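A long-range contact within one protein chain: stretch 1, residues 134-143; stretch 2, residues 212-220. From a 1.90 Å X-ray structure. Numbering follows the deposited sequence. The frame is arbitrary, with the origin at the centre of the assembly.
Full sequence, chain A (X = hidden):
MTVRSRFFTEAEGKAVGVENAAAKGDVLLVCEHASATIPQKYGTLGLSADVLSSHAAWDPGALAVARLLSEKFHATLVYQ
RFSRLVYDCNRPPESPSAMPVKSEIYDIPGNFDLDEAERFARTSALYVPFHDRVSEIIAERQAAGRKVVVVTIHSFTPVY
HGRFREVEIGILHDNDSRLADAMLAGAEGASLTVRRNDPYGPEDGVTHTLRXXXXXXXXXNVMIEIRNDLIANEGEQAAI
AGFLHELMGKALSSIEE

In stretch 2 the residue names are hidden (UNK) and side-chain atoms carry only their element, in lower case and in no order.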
# COMPACT_ATOMS: atom_id res chain seq x y z
N VAL A 134 -3.08 -9.90 -9.92
CA VAL A 134 -3.22 -9.54 -11.30
C VAL A 134 -1.84 -9.50 -11.93
O VAL A 134 -1.59 -10.10 -12.91
CB VAL A 134 -3.93 -8.21 -11.43
CG1 VAL A 134 -3.90 -7.73 -12.82
CG2 VAL A 134 -5.33 -8.28 -10.85
N SER A 135 -0.91 -8.84 -11.29
CA SER A 135 0.44 -8.78 -11.77
C SER A 135 1.12 -10.16 -11.91
O SER A 135 1.87 -10.41 -12.81
CB SER A 135 1.25 -7.87 -10.85
OG SER A 135 0.88 -6.55 -11.02
N GLU A 136 0.88 -11.03 -10.96
CA GLU A 136 1.49 -12.36 -10.97
C GLU A 136 1.00 -13.18 -12.17
O GLU A 136 1.80 -13.84 -12.86
CB GLU A 136 1.21 -13.07 -9.64
CG GLU A 136 1.86 -14.45 -9.51
CD GLU A 136 1.58 -15.09 -8.14
OE1 GLU A 136 0.89 -14.43 -7.30
OE2 GLU A 136 2.12 -16.21 -7.91
N ILE A 137 -0.30 -13.09 -12.45
CA ILE A 137 -0.93 -13.77 -13.57
C ILE A 137 -0.38 -13.22 -14.90
O ILE A 137 -0.02 -13.98 -15.81
CB ILE A 137 -2.47 -13.64 -13.50
CG1 ILE A 137 -3.00 -14.52 -12.34
CG2 ILE A 137 -3.10 -14.08 -14.83
CD1 ILE A 137 -4.44 -14.29 -11.92
N ILE A 138 -0.34 -11.91 -15.03
CA ILE A 138 0.23 -11.30 -16.23
C ILE A 138 1.70 -11.70 -16.46
O ILE A 138 2.07 -12.06 -17.59
CB ILE A 138 0.07 -9.80 -16.24
CG1 ILE A 138 -1.41 -9.44 -16.37
CG2 ILE A 138 0.92 -9.14 -17.40
CD1 ILE A 138 -1.70 -7.93 -16.20
N ALA A 139 2.53 -11.67 -15.40
CA ALA A 139 3.93 -12.08 -15.52
C ALA A 139 4.01 -13.54 -16.00
O ALA A 139 4.81 -13.87 -16.87
CB ALA A 139 4.64 -11.92 -14.19
N GLU A 140 3.17 -14.39 -15.45
CA GLU A 140 3.19 -15.79 -15.79
C GLU A 140 2.81 -15.97 -17.27
O GLU A 140 3.50 -16.68 -18.03
CB GLU A 140 2.24 -16.52 -14.85
CG GLU A 140 2.37 -17.99 -14.91
CD GLU A 140 1.47 -18.68 -13.90
OE1 GLU A 140 0.23 -18.40 -13.90
OE2 GLU A 140 2.02 -19.49 -13.11
N ARG A 141 1.72 -15.33 -17.70
CA ARG A 141 1.32 -15.36 -19.12
C ARG A 141 2.48 -14.91 -20.04
O ARG A 141 2.78 -15.53 -21.08
CB ARG A 141 0.08 -14.49 -19.34
CG ARG A 141 -1.22 -14.98 -18.69
CD ARG A 141 -1.73 -16.29 -19.23
NE ARG A 141 -2.70 -16.92 -18.30
CZ ARG A 141 -3.98 -16.59 -18.19
NH1 ARG A 141 -4.49 -15.63 -18.94
NH2 ARG A 141 -4.76 -17.22 -17.33
N GLN A 142 3.15 -13.84 -19.65
CA GLN A 142 4.21 -13.31 -20.50
C GLN A 142 5.38 -14.28 -20.59
O GLN A 142 6.02 -14.39 -21.65
CB GLN A 142 4.64 -11.92 -20.04
CG GLN A 142 3.46 -10.95 -20.02
CD GLN A 142 3.77 -9.54 -20.45
OE1 GLN A 142 3.83 -8.64 -19.61
NE2 GLN A 142 3.93 -9.32 -21.76
N ALA A 143 5.63 -14.99 -19.49
CA ALA A 143 6.69 -16.00 -19.44
C ALA A 143 6.41 -17.21 -20.37
O ALA A 143 7.34 -17.88 -20.81
CB ALA A 143 6.89 -16.46 -17.98
N UNK A 212 -1.70 0.52 -13.90
CA UNK A 212 -0.85 -0.43 -13.18
C UNK A 212 -0.42 -1.64 -13.99
O UNK A 212 0.71 -2.11 -13.85
c UNK A 212 -1.55 -0.95 -11.91
c UNK A 212 -2.25 -0.77 -9.52
c UNK A 212 -0.61 0.92 -10.47
c UNK A 212 -1.82 0.03 -10.76
N UNK A 213 -1.31 -2.16 -14.82
CA UNK A 213 -1.13 -3.50 -15.40
C UNK A 213 -1.00 -3.58 -16.92
O UNK A 213 -0.35 -4.50 -17.41
n UNK A 213 -1.48 -5.16 -12.70
c UNK A 213 -1.86 -5.14 -11.43
c UNK A 213 -3.40 -4.14 -12.62
c UNK A 213 -2.29 -4.40 -14.96
n UNK A 213 -3.01 -4.51 -11.35
c UNK A 213 -2.43 -4.53 -13.47
N UNK A 214 -1.70 -2.72 -17.65
CA UNK A 214 -1.70 -2.77 -19.11
C UNK A 214 -0.61 -1.89 -19.72
O UNK A 214 0.21 -2.35 -20.53
c UNK A 214 -3.04 -2.35 -19.64
N UNK A 215 -0.59 -0.63 -19.33
CA UNK A 215 0.28 0.35 -19.99
C UNK A 215 1.79 0.04 -19.82
O UNK A 215 2.55 0.14 -20.78
c UNK A 215 -2.09 1.98 -21.04
c UNK A 215 -1.50 2.28 -19.64
c UNK A 215 -1.56 3.76 -19.27
c UNK A 215 -0.05 1.76 -19.50
N UNK A 216 2.21 -0.36 -18.60
CA UNK A 216 3.65 -0.59 -18.42
C UNK A 216 4.21 -1.73 -19.25
O UNK A 216 5.41 -1.77 -19.46
c UNK A 216 1.46 -0.61 -17.36
c UNK A 216 3.80 -0.86 -16.90
c UNK A 216 2.49 -0.48 -16.29
N UNK A 217 3.35 -2.63 -19.74
CA UNK A 217 3.79 -3.75 -20.53
C UNK A 217 3.28 -3.69 -21.99
O UNK A 217 3.43 -4.65 -22.71
o UNK A 217 5.56 -5.37 -18.91
c UNK A 217 4.33 -5.56 -18.78
o UNK A 217 3.87 -6.17 -17.80
c UNK A 217 3.35 -5.08 -19.87
N UNK A 218 2.67 -2.58 -22.40
CA UNK A 218 2.23 -2.40 -23.79
C UNK A 218 1.07 -3.27 -24.23
O UNK A 218 0.87 -3.53 -25.42
N UNK A 219 0.29 -3.72 -23.25
CA UNK A 219 -0.75 -4.69 -23.49
C UNK A 219 -2.02 -4.00 -23.98
O UNK A 219 -2.38 -2.91 -23.51
c UNK A 219 0.73 -7.18 -22.28
c UNK A 219 -1.07 -5.43 -22.17
c UNK A 219 0.04 -6.14 -21.43
c UNK A 219 -0.47 -6.78 -20.11
N UNK A 220 -2.71 -4.65 -24.92
CA UNK A 220 -4.01 -4.19 -25.34
C UNK A 220 -4.91 -4.17 -24.10
O UNK A 220 -4.81 -5.04 -23.21
c UNK A 220 -3.97 -5.15 -27.81
c UNK A 220 -4.14 -3.81 -28.51
c UNK A 220 -4.61 -5.11 -26.41
c UNK A 220 -4.53 -6.29 -28.68

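Position 212 carries four side-chain carbons that fork at the second, and the CA-to-CB bond points toward the helix of stretch 1, yet the side chain makes no contact with it. The fork beyond CB identifies Leu 212.

At position 213 one carbon leads to a five-membered ring of three carbons and two nitrogens, which can only be an imidazole. One ring face lies beneath Val 134 CG1, and the hydroxyl of Ser 135 sits at the ring edge, near its plane. This is His 213. Val 134 CG1 stands 3.4 Å from the ring centroid, almost exactly on the ring normal, a CH-pi contact. Ser 135 OG is 3.1 Å from His 213 CE1 and 3.2 Å from His 213 ND1, while Ile 138 CD1 packs 3.8 Å from His 213 CB. His 213 NE2 is hydrogen-bonded elsewhere in the structure.

A single carbon at position 214, directed away from stretch 1, makes Ala 214. Position 215 again has four carbons forked at the second and lies beyond reach of stretch 1: Leu 215. At 216 three carbons close a ring onto the backbone nitrogen, giving Pro 216, which likewise makes no contact.

Position 217 has two carbons, the second bearing two oxygens, a short carboxylate; the CA-to-CB bond points toward stretch 1, and the group comes near Ile 138 and Gln 142. It is Asp 217. Its OD2 lies 4.2 Å from Ile 138 CG2. The backbone N of Asp 217 donates to the O of Ala 214 (3.2 Å), part of the turn that redirects the chain.

No side-chain atom is present at 218, and phi is positive at 70°, a conformation that favours the residue found, Gly 218.

Position 219 has four carbons forked at the second, and they approach Ile 138 and Gln 142: Leu 219. Its CD1 is 3.9 Å from Ile 138 CG2, an apolar contact, and its backbone N bonds to the O of Ala 214 (3.0 Å). Position 220 has the same forked four-carbon pattern but is out of reach, as Leu 220.

The contact buries 312 Å² in all. Val 134, Ser 135, Ile 138 and Gln 142 present their side chains from one helical surface, and His 213 gives the largest covered area. Ile 138 spans the interface, touching His 213, Asp 217 and Leu 219. The turn between 214 and 219 brings Leu 219 back to the helix, so packing begun at the imidazole continues at an apolar contact between Ile 138 and Leu 219.

Stretch 2, residues 212-220: LHALPDGLL
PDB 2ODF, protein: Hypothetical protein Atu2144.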